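Local coordinates for nicotinate phosphoribosyltransferase (Vibrio cholerae, PDB 4HL7), which probably makes nicotinate ribonucleotide from nicotinate and phosphoribosyl diphosphate at the expense of ATP, in the biosynthesis of NAD, at residues H283-Y288 with A307-L312; V250-W255 with A264-D269; K225-I230 with L320-D325; D274-D279 with D303-H308. One frame throughout, in Å; residues are numbered along the deposited sequence.

In the fold
Reading from the N terminus, the chain first meets 225-230, the run between helices 216-222 and 232-241, and 90 residues later strand 320-323 returns to it; contact 3 closes this long loop, and the other three lie inside it. Contact 2 comes first, a short closure of helix 247-258 onto strand 265-267. Contacts 4 and 1 follow in series: helix 273-279 and then helix 282-287 both turn to helix 298-311, where they share Ala307 and His308. Contact 1 opens inside contact 4 and closes just beyond it, so the two loops overlap. Contact 2 sets a helix on the sheet, contacts 4 and 1 join helices to each other, and contact 3 ties 225-230 to an inner strand.

Contact 1: H283-Y288 with A307-L312; sequences HLANAY and AHYQQL
The methyl of Ala285 points straight at the other segment and enters between Tyr309 of helix 298-311 and Leu312 just past its end. Its CB lies 3.9 Å from Leu312 CD1 and 4.0 Å from Tyr309 CE1. Leu312 sends one branch at the methyl; a chi1 of -67° sets its CG beside the backbone N and swings CD1 across to helix 282-287. The Tyr309 ring brings its CE1 to the methyl, with Ala285 O lying obliquely to the ring.

Beyond the ring, the phenol ends at a bridging water. Tyr309 OH gives its proton to this water at 2.8 Å, and the water passes its own two to Ala285 O, 2.6 Å away, and to Tyr288 O at 2.8 Å. A second water makes a separate bridge, accepting from Asn286 ND2 and donating to Leu312 O. Lys319 NZ also bonds Tyr288 O and Asn286 O, so Tyr288 O has both a water and a lysine as donors.

No direct hydrogen bond joins the two segments: this is a small apolar helix-helix contact flanked by bridging waters, placed where two helices end beside the parallel sheet of the family's barrel-like domain.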
loop_
_atom_site.group_PDB
_atom_site.type_symbol
_atom_site.label_atom_id
_atom_site.label_comp_id
_atom_site.label_asym_id
_atom_site.label_seq_id
_atom_site.Cartn_x
_atom_site.Cartn_y
_atom_site.Cartn_z
ATOM N N HIS A 283 4.766 -20.087 -16.775
ATOM C CA HIS A 283 5.455 -20.535 -15.552
ATOM C C HIS A 283 5.193 -19.552 -14.407
ATOM O O HIS A 283 4.825 -19.986 -13.308
ATOM C CB HIS A 283 6.921 -20.848 -15.828
ATOM C CG HIS A 283 7.139 -22.023 -16.830
ATOM N ND1 HIS A 283 8.156 -22.031 -17.724
ATOM C CD2 HIS A 283 6.369 -23.140 -17.116
ATOM C CE1 HIS A 283 8.113 -23.159 -18.442
ATOM N NE2 HIS A 283 7.000 -23.838 -18.089
ATOM N N LEU A 284 5.180 -18.246 -14.693
ATOM C CA LEU A 284 4.940 -17.235 -13.671
ATOM C C LEU A 284 3.488 -17.235 -13.263
ATOM O O LEU A 284 3.158 -17.089 -12.090
ATOM C CB LEU A 284 5.344 -15.845 -14.171
ATOM C CG LEU A 284 6.880 -15.690 -14.214
ATOM C CD1 LEU A 284 7.257 -14.419 -14.970
ATOM C CD2 LEU A 284 7.551 -15.761 -12.846
ATOM N N ALA A 285 2.609 -17.368 -14.238
ATOM C CA ALA A 285 1.112 -17.358 -13.945
ATOM C C ALA A 285 0.674 -18.551 -13.110
ATOM O O ALA A 285 -0.282 -18.442 -12.331
ATOM C CB ALA A 285 0.300 -17.283 -15.241
ATOM N N ASN A 286 1.350 -19.690 -13.258
ATOM C CA ASN A 286 1.075 -20.838 -12.415
ATOM C C ASN A 286 1.690 -20.700 -11.034
ATOM O O ASN A 286 1.068 -21.021 -10.052
ATOM C CB ASN A 286 1.586 -22.111 -13.077
ATOM C CG ASN A 286 0.529 -22.716 -14.023
ATOM O OD1 ASN A 286 -0.584 -22.949 -13.620
ATOM N ND2 ASN A 286 0.895 -22.944 -15.281
ATOM N N ALA A 287 2.871 -20.128 -10.965
ATOM C CA ALA A 287 3.499 -20.016 -9.656
ATOM C C ALA A 287 2.822 -18.935 -8.787
ATOM O O ALA A 287 2.682 -19.112 -7.585
ATOM C CB ALA A 287 4.979 -19.672 -9.831
ATOM N N TYR A 288 2.416 -17.821 -9.397
ATOM C CA TYR A 288 1.769 -16.754 -8.624
ATOM C C TYR A 288 0.354 -17.155 -8.156
ATOM O O TYR A 288 -0.371 -17.820 -8.865
ATOM C CB TYR A 288 1.724 -15.461 -9.461
ATOM C CG TYR A 288 2.957 -14.640 -9.234
ATOM C CD1 TYR A 288 2.910 -13.517 -8.417
ATOM C CD2 TYR A 288 4.166 -14.998 -9.850
ATOM C CE1 TYR A 288 4.052 -12.757 -8.182
ATOM C CE2 TYR A 288 5.338 -14.258 -9.595
ATOM C CZ TYR A 288 5.257 -13.170 -8.730
ATOM O OH TYR A 288 6.385 -12.427 -8.453
ATOM N N ALA A 307 -9.177 -14.140 -19.168
ATOM C CA ALA A 307 -8.857 -14.606 -20.549
ATOM C C ALA A 307 -7.374 -15.040 -20.687
ATOM O O ALA A 307 -7.010 -15.966 -21.450
ATOM C CB ALA A 307 -9.185 -13.525 -21.564
ATOM N N HIS A 308 -6.495 -14.324 -19.986
ATOM C CA HIS A 308 -5.078 -14.660 -20.017
ATOM C C HIS A 308 -4.811 -16.010 -19.384
ATOM O O HIS A 308 -4.105 -16.857 -19.967
ATOM C CB HIS A 308 -4.275 -13.552 -19.334
ATOM C CG HIS A 308 -2.786 -13.778 -19.389
ATOM N ND1 HIS A 308 -2.071 -13.569 -20.500
ATOM C CD2 HIS A 308 -1.868 -14.097 -18.379
ATOM C CE1 HIS A 308 -0.761 -13.804 -20.238
ATOM N NE2 HIS A 308 -0.651 -14.133 -18.947
ATOM N N TYR A 309 -5.369 -16.234 -18.173
ATOM C CA TYR A 309 -5.248 -17.535 -17.533
ATOM C C TYR A 309 -5.732 -18.668 -18.482
ATOM O O TYR A 309 -5.038 -19.697 -18.663
ATOM C CB TYR A 309 -6.040 -17.560 -16.266
ATOM C CG TYR A 309 -5.308 -16.807 -15.114
ATOM C CD1 TYR A 309 -3.926 -17.035 -14.829
ATOM C CD2 TYR A 309 -6.042 -16.007 -14.221
ATOM C CE1 TYR A 309 -3.326 -16.431 -13.716
ATOM C CE2 TYR A 309 -5.422 -15.372 -13.144
ATOM C CZ TYR A 309 -4.084 -15.581 -12.914
ATOM O OH TYR A 309 -3.520 -14.964 -11.821
ATOM N N GLN A 310 -6.912 -18.449 -19.067
ATOM C CA GLN A 310 -7.546 -19.464 -19.930
ATOM C C GLN A 310 -6.689 -19.744 -21.164
ATOM O O GLN A 310 -6.583 -20.903 -21.548
ATOM C CB GLN A 310 -8.967 -19.045 -20.287
ATOM C CG GLN A 310 -9.891 -18.983 -19.080
ATOM C CD GLN A 310 -11.242 -18.432 -19.416
ATOM O OE1 GLN A 310 -11.385 -17.530 -20.265
ATOM N NE2 GLN A 310 -12.239 -18.940 -18.760
ATOM N N GLN A 311 -6.059 -18.716 -21.755
ATOM C CA GLN A 311 -5.197 -18.879 -22.916
ATOM C C GLN A 311 -3.977 -19.737 -22.534
ATOM O O GLN A 311 -3.445 -20.497 -23.342
ATOM C CB GLN A 311 -4.737 -17.501 -23.458
ATOM C CG GLN A 311 -3.699 -17.600 -24.594
ATOM N N LEU A 312 -3.570 -19.616 -21.289
ATOM C CA LEU A 312 -2.398 -20.345 -20.770
ATOM C C LEU A 312 -2.804 -21.724 -20.147
ATOM O O LEU A 312 -1.940 -22.445 -19.637
ATOM C CB LEU A 312 -1.676 -19.487 -19.723
ATOM C CG LEU A 312 -0.986 -18.214 -20.210
ATOM C CD1 LEU A 312 -0.295 -17.574 -19.034
ATOM C CD2 LEU A 312 0.024 -18.539 -21.305
HETATM O O HOH W 1 -1.228 -16.336 -11.086
HETATM O O HOH W 2 -0.877 -24.008 -17.564
#

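Contact 2: V250-W255 with A264-D269; sequences VALERW and AIAPTD
Leu252 and Ala266 make the tight part of this contact: Leu252 CD2 meets Ala266 CB at 3.7 Å. The leucine starts out along the flank of its helix, and its CD2 branch is carried across to the strand, where the alanine methyl points back at the helix. One turn further on, Trp255 takes up the other end. Its chi1 of -173° stretches the side chain out opposite the backbone N, and the pyrrole side of the indole comes against Ala264, with CD1 4.0 Å from Ala264 CB and NE1 4.1 Å from Ala264 CA. The methyl lies obliquely to the ring. The indole N-H is used just before the strand, by Leu263 O, which helps hold the ring's rotation as well as satisfying a buried nitrogen.

The two pairs are separate touches, and no hydrogen bond links the segments. Between them the backbones stay well apart, the alpha carbons of Leu252 and Ala266 being 7.7 Å from each other. The far side of the helix is looser: Val250, Glu253 and Arg254 face away from the strand and are partly exposed, and Arg254 turns instead to Tyr34 and Phe33.

Trp255 also packs edge-to-face on Trp234 of helix 232-241, while Phe276 of helix 273-279 reaches Ala266 and Tyr288 touches Ala264. Helix 247-258 thus covers strand 265-267, which lies at the edge of the parallel sheet and pairs with strand 290-293.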
loop_
_atom_site.group_PDB
_atom_site.type_symbol
_atom_site.label_atom_id
_atom_site.label_comp_id
_atom_site.label_asym_id
_atom_site.label_seq_id
_atom_site.Cartn_x
_atom_site.Cartn_y
_atom_site.Cartn_z
ATOM N N VAL A 250 11.965 -9.656 -14.455
ATOM C CA VAL A 250 12.963 -10.052 -13.440
ATOM C C VAL A 250 12.392 -9.878 -12.031
ATOM O O VAL A 250 12.596 -10.724 -11.149
ATOM C CB VAL A 250 14.294 -9.289 -13.595
ATOM C CG1 VAL A 250 15.148 -9.480 -12.342
ATOM C CG2 VAL A 250 14.997 -9.718 -14.921
ATOM N N ALA A 251 11.646 -8.780 -11.816
ATOM C CA ALA A 251 11.072 -8.542 -10.485
ATOM C C ALA A 251 10.075 -9.669 -10.171
ATOM O O ALA A 251 10.034 -10.194 -9.031
ATOM C CB ALA A 251 10.374 -7.184 -10.448
ATOM N N LEU A 252 9.257 -10.072 -11.182
ATOM C CA LEU A 252 8.363 -11.251 -10.923
ATOM C C LEU A 252 9.143 -12.535 -10.552
ATOM O O LEU A 252 8.779 -13.235 -9.592
ATOM C CB LEU A 252 7.409 -11.542 -12.114
ATOM C CG LEU A 252 6.368 -10.432 -12.477
ATOM C CD1 LEU A 252 5.861 -10.657 -13.871
ATOM C CD2 LEU A 252 5.223 -10.550 -11.442
ATOM N N GLU A 253 10.186 -12.852 -11.304
ATOM C CA GLU A 253 10.972 -14.029 -11.041
ATOM C C GLU A 253 11.650 -13.971 -9.683
ATOM O O GLU A 253 11.703 -14.963 -8.963
ATOM C CB GLU A 253 12.019 -14.185 -12.183
ATOM C CG GLU A 253 11.291 -14.478 -13.499
ATOM C CD GLU A 253 12.261 -14.510 -14.656
ATOM O OE1 GLU A 253 13.261 -13.808 -14.573
ATOM O OE2 GLU A 253 12.002 -15.224 -15.627
ATOM N N ARG A 254 12.205 -12.821 -9.334
ATOM C CA ARG A 254 13.027 -12.731 -8.133
ATOM C C ARG A 254 12.173 -12.751 -6.869
ATOM O O ARG A 254 12.654 -13.133 -5.823
ATOM C CB ARG A 254 13.867 -11.471 -8.158
ATOM C CG ARG A 254 15.028 -11.675 -9.136
ATOM C CD ARG A 254 16.290 -10.972 -8.711
ATOM N NE ARG A 254 17.462 -11.832 -8.960
ATOM C CZ ARG A 254 18.701 -11.509 -8.623
ATOM N NH1 ARG A 254 18.938 -10.326 -8.063
ATOM N NH2 ARG A 254 19.713 -12.352 -8.879
ATOM N N TRP A 255 10.907 -12.344 -6.950
ATOM C CA TRP A 255 10.038 -12.511 -5.772
ATOM C C TRP A 255 9.952 -13.995 -5.398
ATOM O O TRP A 255 10.001 -14.377 -4.242
ATOM C CB TRP A 255 8.622 -11.956 -6.044
ATOM C CG TRP A 255 7.756 -11.968 -4.808
ATOM C CD1 TRP A 255 6.785 -12.899 -4.412
ATOM C CD2 TRP A 255 7.869 -11.043 -3.690
ATOM N NE1 TRP A 255 6.269 -12.549 -3.142
ATOM C CE2 TRP A 255 6.858 -11.416 -2.710
ATOM C CE3 TRP A 255 8.668 -9.940 -3.439
ATOM C CZ2 TRP A 255 6.694 -10.713 -1.512
ATOM C CZ3 TRP A 255 8.462 -9.229 -2.241
ATOM C CH2 TRP A 255 7.493 -9.610 -1.324
ATOM N N ALA A 264 2.226 -14.756 -3.205
ATOM C CA ALA A 264 2.690 -14.058 -4.364
ATOM C C ALA A 264 1.512 -13.500 -5.110
ATOM O O ALA A 264 0.827 -14.237 -5.879
ATOM C CB ALA A 264 3.486 -14.982 -5.246
ATOM N N ILE A 265 1.204 -12.248 -4.829
ATOM C CA ILE A 265 0.133 -11.554 -5.565
ATOM C C ILE A 265 0.763 -10.355 -6.246
ATOM O O ILE A 265 1.197 -9.439 -5.562
ATOM C CB ILE A 265 -0.999 -11.058 -4.608
ATOM C CG1 ILE A 265 -1.704 -12.241 -3.914
ATOM C CG2 ILE A 265 -2.044 -10.203 -5.380
ATOM C CD1 ILE A 265 -2.485 -13.161 -4.866
ATOM N N ALA A 266 0.783 -10.327 -7.589
ATOM C CA ALA A 266 1.454 -9.196 -8.350
ATOM C C ALA A 266 0.509 -8.071 -8.696
ATOM O O ALA A 266 -0.590 -8.316 -9.193
ATOM C CB ALA A 266 2.084 -9.731 -9.652
ATOM N N PRO A 267 0.916 -6.814 -8.459
ATOM C CA PRO A 267 0.177 -5.764 -9.150
ATOM C C PRO A 267 0.462 -5.766 -10.653
ATOM O O PRO A 267 1.535 -6.166 -11.083
ATOM C CB PRO A 267 0.733 -4.479 -8.508
ATOM C CG PRO A 267 2.178 -4.859 -8.308
ATOM C CD PRO A 267 2.184 -6.311 -7.880
ATOM N N THR A 268 -0.485 -5.297 -11.448
ATOM C CA THR A 268 -0.350 -5.442 -12.896
ATOM C C THR A 268 -0.111 -4.141 -13.602
ATOM O O THR A 268 0.118 -4.117 -14.874
ATOM C CB THR A 268 -1.648 -6.104 -13.490
ATOM O OG1 THR A 268 -2.726 -5.181 -13.302
ATOM C CG2 THR A 268 -1.963 -7.375 -12.790
ATOM N N ASP A 269 -0.112 -3.030 -12.852
ATOM C CA ASP A 269 -0.126 -1.735 -13.473
ATOM C C ASP A 269 1.093 -0.854 -13.133
ATOM O O ASP A 269 1.008 0.365 -13.198
ATOM C CB ASP A 269 -1.432 -0.945 -13.079
ATOM C CG ASP A 269 -1.514 -0.634 -11.571
ATOM O OD1 ASP A 269 -0.933 -1.378 -10.743
ATOM O OD2 ASP A 269 -2.197 0.372 -11.216
#

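Contact 3: K225-I230 with L320-D325; sequences KPIGTI and LFIFSD
Ile322 has the most surface buried here, and it spends its delta methyl on two residues of the extended run 225-230. Ile322 CD1 meets Thr229 CG2 at 3.6 Å, the two side chains reaching toward each other tip to tip. With chi1 at -57°, the longer arm of the isoleucine, rather than CG2, spans the space between backbones whose nearest alpha carbons are 8.7 Å apart.

Thr229 gives its methyl to the isoleucine, while OG1 is hydrogen-bonded to Arg292 NH2 of the neighbouring strand 290-293, which helps hold the side chain's rotation. Ile227, two residues earlier on the same side of the run, adds a lighter touch, with CG2 4.4 Å from the same Ile322 CD1. The contact is wholly apolar across the segments, and its three touching residues are all buried.

Ile322 also packs on Met184. On the other side of strand 320-323, Phe321 lies against helix 298-311. The run 225-230 bonds by its backbone to Thr213 near one end and to Ile265 at the other, so it bridges the two outermost strands of the parallel sheet, 210-213 and 265-267, while strand 320-323, an inner strand of the same sheet, meets it through Ile322.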
loop_
_atom_site.group_PDB
_atom_site.type_symbol
_atom_site.label_atom_id
_atom_site.label_comp_id
_atom_site.label_asym_id
_atom_site.label_seq_id
_atom_site.Cartn_x
_atom_site.Cartn_y
_atom_site.Cartn_z
ATOM N N LYS A 225 -5.130 -13.375 9.942
ATOM C CA LYS A 225 -4.108 -13.735 8.982
ATOM C C LYS A 225 -3.470 -12.439 8.407
ATOM O O LYS A 225 -4.195 -11.568 7.949
ATOM C CB LYS A 225 -4.765 -14.577 7.881
ATOM C CG LYS A 225 -3.807 -15.073 6.810
ATOM N N PRO A 226 -2.106 -12.327 8.429
ATOM C CA PRO A 226 -1.450 -11.169 7.782
ATOM C C PRO A 226 -1.422 -11.399 6.273
ATOM O O PRO A 226 -1.052 -12.487 5.829
ATOM C CB PRO A 226 -0.029 -11.160 8.402
ATOM C CG PRO A 226 0.189 -12.519 8.921
ATOM C CD PRO A 226 -1.156 -13.139 9.234
ATOM N N ILE A 227 -1.878 -10.416 5.499
ATOM C CA ILE A 227 -1.875 -10.483 4.005
ATOM C C ILE A 227 -0.917 -9.398 3.474
ATOM O O ILE A 227 -0.941 -8.224 3.948
ATOM C CB ILE A 227 -3.338 -10.248 3.462
ATOM C CG1 ILE A 227 -4.353 -11.128 4.216
ATOM C CG2 ILE A 227 -3.482 -10.452 1.941
ATOM C CD1 ILE A 227 -4.264 -12.602 3.922
ATOM N N GLY A 228 -0.009 -9.799 2.575
ATOM C CA GLY A 228 0.857 -8.866 1.829
ATOM C C GLY A 228 0.576 -9.015 0.323
ATOM O O GLY A 228 0.273 -10.123 -0.145
ATOM N N THR A 229 0.564 -7.919 -0.437
ATOM C CA THR A 229 0.750 -8.091 -1.885
ATOM C C THR A 229 2.007 -7.305 -2.183
ATOM O O THR A 229 2.373 -6.417 -1.413
ATOM C CB THR A 229 -0.395 -7.560 -2.775
ATOM O OG1 THR A 229 -0.321 -6.126 -2.861
ATOM C CG2 THR A 229 -1.816 -8.010 -2.224
ATOM N N ILE A 230 2.634 -7.598 -3.295
ATOM C CA ILE A 230 3.923 -6.975 -3.610
ATOM C C ILE A 230 3.619 -5.567 -4.053
ATOM O O ILE A 230 2.741 -5.364 -4.907
ATOM C CB ILE A 230 4.555 -7.725 -4.772
ATOM C CG1 ILE A 230 4.611 -9.225 -4.420
ATOM C CG2 ILE A 230 5.976 -7.199 -5.072
ATOM C CD1 ILE A 230 4.833 -10.079 -5.671
ATOM N N LEU A 320 -6.412 -15.806 -7.345
ATOM C CA LEU A 320 -7.061 -14.820 -6.501
ATOM C C LEU A 320 -6.883 -13.422 -7.111
ATOM O O LEU A 320 -5.771 -13.037 -7.458
ATOM C CB LEU A 320 -6.420 -14.810 -5.095
ATOM C CG LEU A 320 -6.888 -13.701 -4.113
ATOM C CD1 LEU A 320 -8.383 -13.898 -3.807
ATOM C CD2 LEU A 320 -6.093 -13.816 -2.800
ATOM N N PHE A 321 -7.964 -12.663 -7.222
ATOM C CA PHE A 321 -7.868 -11.233 -7.592
ATOM C C PHE A 321 -8.076 -10.416 -6.337
ATOM O O PHE A 321 -9.068 -10.612 -5.664
ATOM C CB PHE A 321 -9.047 -10.842 -8.476
ATOM C CG PHE A 321 -8.952 -11.343 -9.893
ATOM C CD1 PHE A 321 -7.744 -11.871 -10.391
ATOM C CD2 PHE A 321 -10.073 -11.213 -10.762
ATOM C CE1 PHE A 321 -7.647 -12.279 -11.719
ATOM C CE2 PHE A 321 -9.952 -11.662 -12.106
ATOM C CZ PHE A 321 -8.767 -12.180 -12.546
ATOM N N ILE A 322 -7.139 -9.534 -6.007
ATOM C CA ILE A 322 -7.371 -8.550 -4.912
ATOM C C ILE A 322 -7.670 -7.233 -5.616
ATOM O O ILE A 322 -6.830 -6.732 -6.390
ATOM C CB ILE A 322 -6.114 -8.351 -4.022
ATOM C CG1 ILE A 322 -5.703 -9.714 -3.444
ATOM C CG2 ILE A 322 -6.415 -7.304 -2.923
ATOM C CD1 ILE A 322 -5.045 -9.679 -2.071
ATOM N N PHE A 323 -8.867 -6.703 -5.390
ATOM C CA PHE A 323 -9.257 -5.372 -5.895
ATOM C C PHE A 323 -8.932 -4.349 -4.787
ATOM O O PHE A 323 -9.289 -4.573 -3.646
ATOM C CB PHE A 323 -10.766 -5.378 -6.173
ATOM C CG PHE A 323 -11.138 -6.258 -7.295
ATOM C CD1 PHE A 323 -10.994 -5.818 -8.605
ATOM C CD2 PHE A 323 -11.600 -7.556 -7.047
ATOM C CE1 PHE A 323 -11.340 -6.661 -9.686
ATOM C CE2 PHE A 323 -11.951 -8.403 -8.139
ATOM C CZ PHE A 323 -11.792 -7.937 -9.437
ATOM N N SER A 324 -8.226 -3.282 -5.121
ATOM C CA SER A 324 -7.763 -2.317 -4.098
ATOM C C SER A 324 -7.888 -0.841 -4.509
ATOM O O SER A 324 -7.326 0.027 -3.816
ATOM C CB SER A 324 -6.300 -2.607 -3.732
ATOM O OG SER A 324 -5.413 -2.330 -4.844
ATOM N N ASP A 325 -8.645 -0.554 -5.569
ATOM C CA ASP A 325 -8.690 0.821 -6.102
ATOM C C ASP A 325 -9.787 1.681 -5.490
ATOM O O ASP A 325 -10.838 1.910 -6.108
ATOM C CB ASP A 325 -8.819 0.851 -7.640
ATOM C CG ASP A 325 -8.604 2.251 -8.215
ATOM O OD1 ASP A 325 -8.072 3.125 -7.511
ATOM O OD2 ASP A 325 -9.001 2.484 -9.355
#

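Contact 4: D274-D279 with D303-H308; sequences DAFLND and DKMIAH
Leu277 and His308 lead this contact, but the first segment opens with a water bridge. Asp274 OD1 accepts from a water at 2.6 Å, and the same water accepts from Lys304 NZ at 2.6 Å; the charged atoms themselves stay 4.8 Å apart.

Phe276 comes next. A chi1 of -178° swings its ring round to Met305, a selenomethionine, and CE2 lies 4.1 Å from SE. The selenium sits obliquely to the ring, 68° off its normal, in a Met-aromatic contact.

Leu277 fills the middle and buries most. Its CD2 sits over one face of the His308 imidazole, 3.8 Å from the ring centroid in a CH-pi contact, and also touches Met305 SE at 3.8 Å. Leu277 O approaches His308 CE1 to 3.4 Å. The imidazole is steadied from outside the two segments, His308 NE2 being hydrogen-bonded to Phe280 O.

The two short helical segments run nearly parallel, crossing at -17° with axes 11.5 Å apart, a gap bridged by these long side chains. Their chemistry is graded: apolar and selenium contacts face the sheet, where Met305 also meets Phe321 and Val291, while the acid and lysine keep to the outer side, their attraction probably softened by the intervening water.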
loop_
_atom_site.group_PDB
_atom_site.type_symbol
_atom_site.label_atom_id
_atom_site.label_comp_id
_atom_site.label_asym_id
_atom_site.label_seq_id
_atom_site.Cartn_x
_atom_site.Cartn_y
_atom_site.Cartn_z
ATOM N N ASP A 274 -1.143 -4.447 -20.821
ATOM C CA ASP A 274 -0.501 -5.194 -21.935
ATOM C C ASP A 274 0.919 -5.577 -21.651
ATOM O O ASP A 274 1.339 -6.666 -22.031
ATOM C CB ASP A 274 -0.568 -4.455 -23.277
ATOM C CG ASP A 274 -1.996 -4.160 -23.690
ATOM O OD1 ASP A 274 -2.786 -5.104 -23.844
ATOM O OD2 ASP A 274 -2.348 -2.969 -23.748
ATOM N N ALA A 275 1.715 -4.680 -21.040
ATOM C CA ALA A 275 3.117 -5.042 -20.667
ATOM C C ALA A 275 3.133 -6.154 -19.660
ATOM O O ALA A 275 3.977 -7.054 -19.729
ATOM C CB ALA A 275 3.854 -3.818 -20.076
ATOM N N PHE A 276 2.238 -6.073 -18.675
ATOM C CA PHE A 276 2.145 -7.128 -17.667
ATOM C C PHE A 276 1.793 -8.466 -18.323
ATOM O O PHE A 276 2.469 -9.477 -18.093
ATOM C CB PHE A 276 1.082 -6.818 -16.642
ATOM C CG PHE A 276 1.011 -7.869 -15.570
ATOM C CD1 PHE A 276 1.975 -7.926 -14.549
ATOM C CD2 PHE A 276 0.077 -8.843 -15.660
ATOM C CE1 PHE A 276 1.935 -8.959 -13.605
ATOM C CE2 PHE A 276 0.014 -9.874 -14.724
ATOM C CZ PHE A 276 0.938 -9.924 -13.692
ATOM N N LEU A 277 0.793 -8.469 -19.205
ATOM C CA LEU A 277 0.409 -9.764 -19.836
ATOM C C LEU A 277 1.533 -10.332 -20.664
ATOM O O LEU A 277 1.702 -11.539 -20.708
ATOM C CB LEU A 277 -0.859 -9.583 -20.693
ATOM C CG LEU A 277 -2.096 -9.263 -19.811
ATOM C CD1 LEU A 277 -3.331 -9.224 -20.701
ATOM C CD2 LEU A 277 -2.299 -10.219 -18.645
ATOM N N ASN A 278 2.320 -9.475 -21.308
ATOM C CA ASN A 278 3.453 -9.966 -22.084
ATOM C C ASN A 278 4.560 -10.551 -21.245
ATOM O O ASN A 278 5.319 -11.403 -21.727
ATOM C CB ASN A 278 4.060 -8.875 -22.974
ATOM C CG ASN A 278 3.161 -8.525 -24.122
ATOM O OD1 ASN A 278 2.245 -9.301 -24.465
ATOM N ND2 ASN A 278 3.396 -7.347 -24.736
ATOM N N ASP A 279 4.658 -10.125 -19.993
ATOM C CA ASP A 279 5.693 -10.686 -19.103
ATOM C C ASP A 279 5.225 -11.903 -18.311
ATOM O O ASP A 279 6.040 -12.734 -17.889
ATOM C CB ASP A 279 6.210 -9.580 -18.111
ATOM C CG ASP A 279 7.128 -8.554 -18.802
ATOM O OD1 ASP A 279 7.741 -8.839 -19.875
ATOM O OD2 ASP A 279 7.218 -7.444 -18.288
ATOM N N ASP A 303 -11.670 -9.273 -16.517
ATOM C CA ASP A 303 -12.038 -10.111 -17.693
ATOM C C ASP A 303 -10.770 -10.435 -18.474
ATOM O O ASP A 303 -10.592 -11.562 -18.980
ATOM C CB ASP A 303 -13.058 -9.399 -18.612
ATOM C CG ASP A 303 -14.457 -9.463 -18.076
ATOM O OD1 ASP A 303 -14.752 -10.330 -17.238
ATOM O OD2 ASP A 303 -15.281 -8.618 -18.499
ATOM N N LYS A 304 -9.884 -9.438 -18.610
ATOM C CA LYS A 304 -8.628 -9.641 -19.350
ATOM C C LYS A 304 -7.724 -10.674 -18.659
ATOM O O LYS A 304 -7.092 -11.491 -19.303
ATOM C CB LYS A 304 -7.845 -8.321 -19.494
ATOM C CG LYS A 304 -8.363 -7.446 -20.609
ATOM C CD LYS A 304 -7.477 -6.222 -20.781
ATOM C CE LYS A 304 -8.152 -5.292 -21.770
ATOM N NZ LYS A 304 -7.218 -4.250 -22.235
HETATM N N MSE A 305 -7.646 -10.588 -17.343
HETATM C CA MSE A 305 -6.816 -11.533 -16.555
HETATM C C MSE A 305 -7.374 -12.938 -16.673
HETATM O O MSE A 305 -6.641 -13.874 -16.831
HETATM C CB MSE A 305 -6.799 -11.127 -15.086
HETATM C CG MSE A 305 -5.986 -9.854 -14.851
HETATM SE SE MSE A 305 -4.059 -10.104 -15.294
HETATM C CE MSE A 305 -3.810 -12.014 -14.824
ATOM N N ILE A 306 -8.688 -13.076 -16.533
ATOM C CA ILE A 306 -9.345 -14.388 -16.729
ATOM C C ILE A 306 -9.014 -14.942 -18.110
ATOM O O ILE A 306 -8.616 -16.112 -18.208
ATOM C CB ILE A 306 -10.861 -14.321 -16.478
ATOM C CG1 ILE A 306 -11.117 -14.214 -14.953
ATOM C CG2 ILE A 306 -11.584 -15.556 -17.041
ATOM C CD1 ILE A 306 -12.534 -13.824 -14.594
ATOM N N ALA A 307 -9.177 -14.140 -19.168
ATOM C CA ALA A 307 -8.857 -14.606 -20.549
ATOM C C ALA A 307 -7.374 -15.040 -20.687
ATOM O O ALA A 307 -7.010 -15.966 -21.450
ATOM C CB ALA A 307 -9.185 -13.525 -21.564
ATOM N N HIS A 308 -6.495 -14.324 -19.986
ATOM C CA HIS A 308 -5.078 -14.660 -20.017
ATOM C C HIS A 308 -4.811 -16.010 -19.384
ATOM O O HIS A 308 -4.105 -16.857 -19.967
ATOM C CB HIS A 308 -4.275 -13.552 -19.334
ATOM C CG HIS A 308 -2.786 -13.778 -19.389
ATOM N ND1 HIS A 308 -2.071 -13.569 -20.500
ATOM C CD2 HIS A 308 -1.868 -14.097 -18.379
ATOM C CE1 HIS A 308 -0.761 -13.804 -20.238
ATOM N NE2 HIS A 308 -0.651 -14.133 -18.947
HETATM O O HOH W 3 -5.244 -5.597 -23.146
#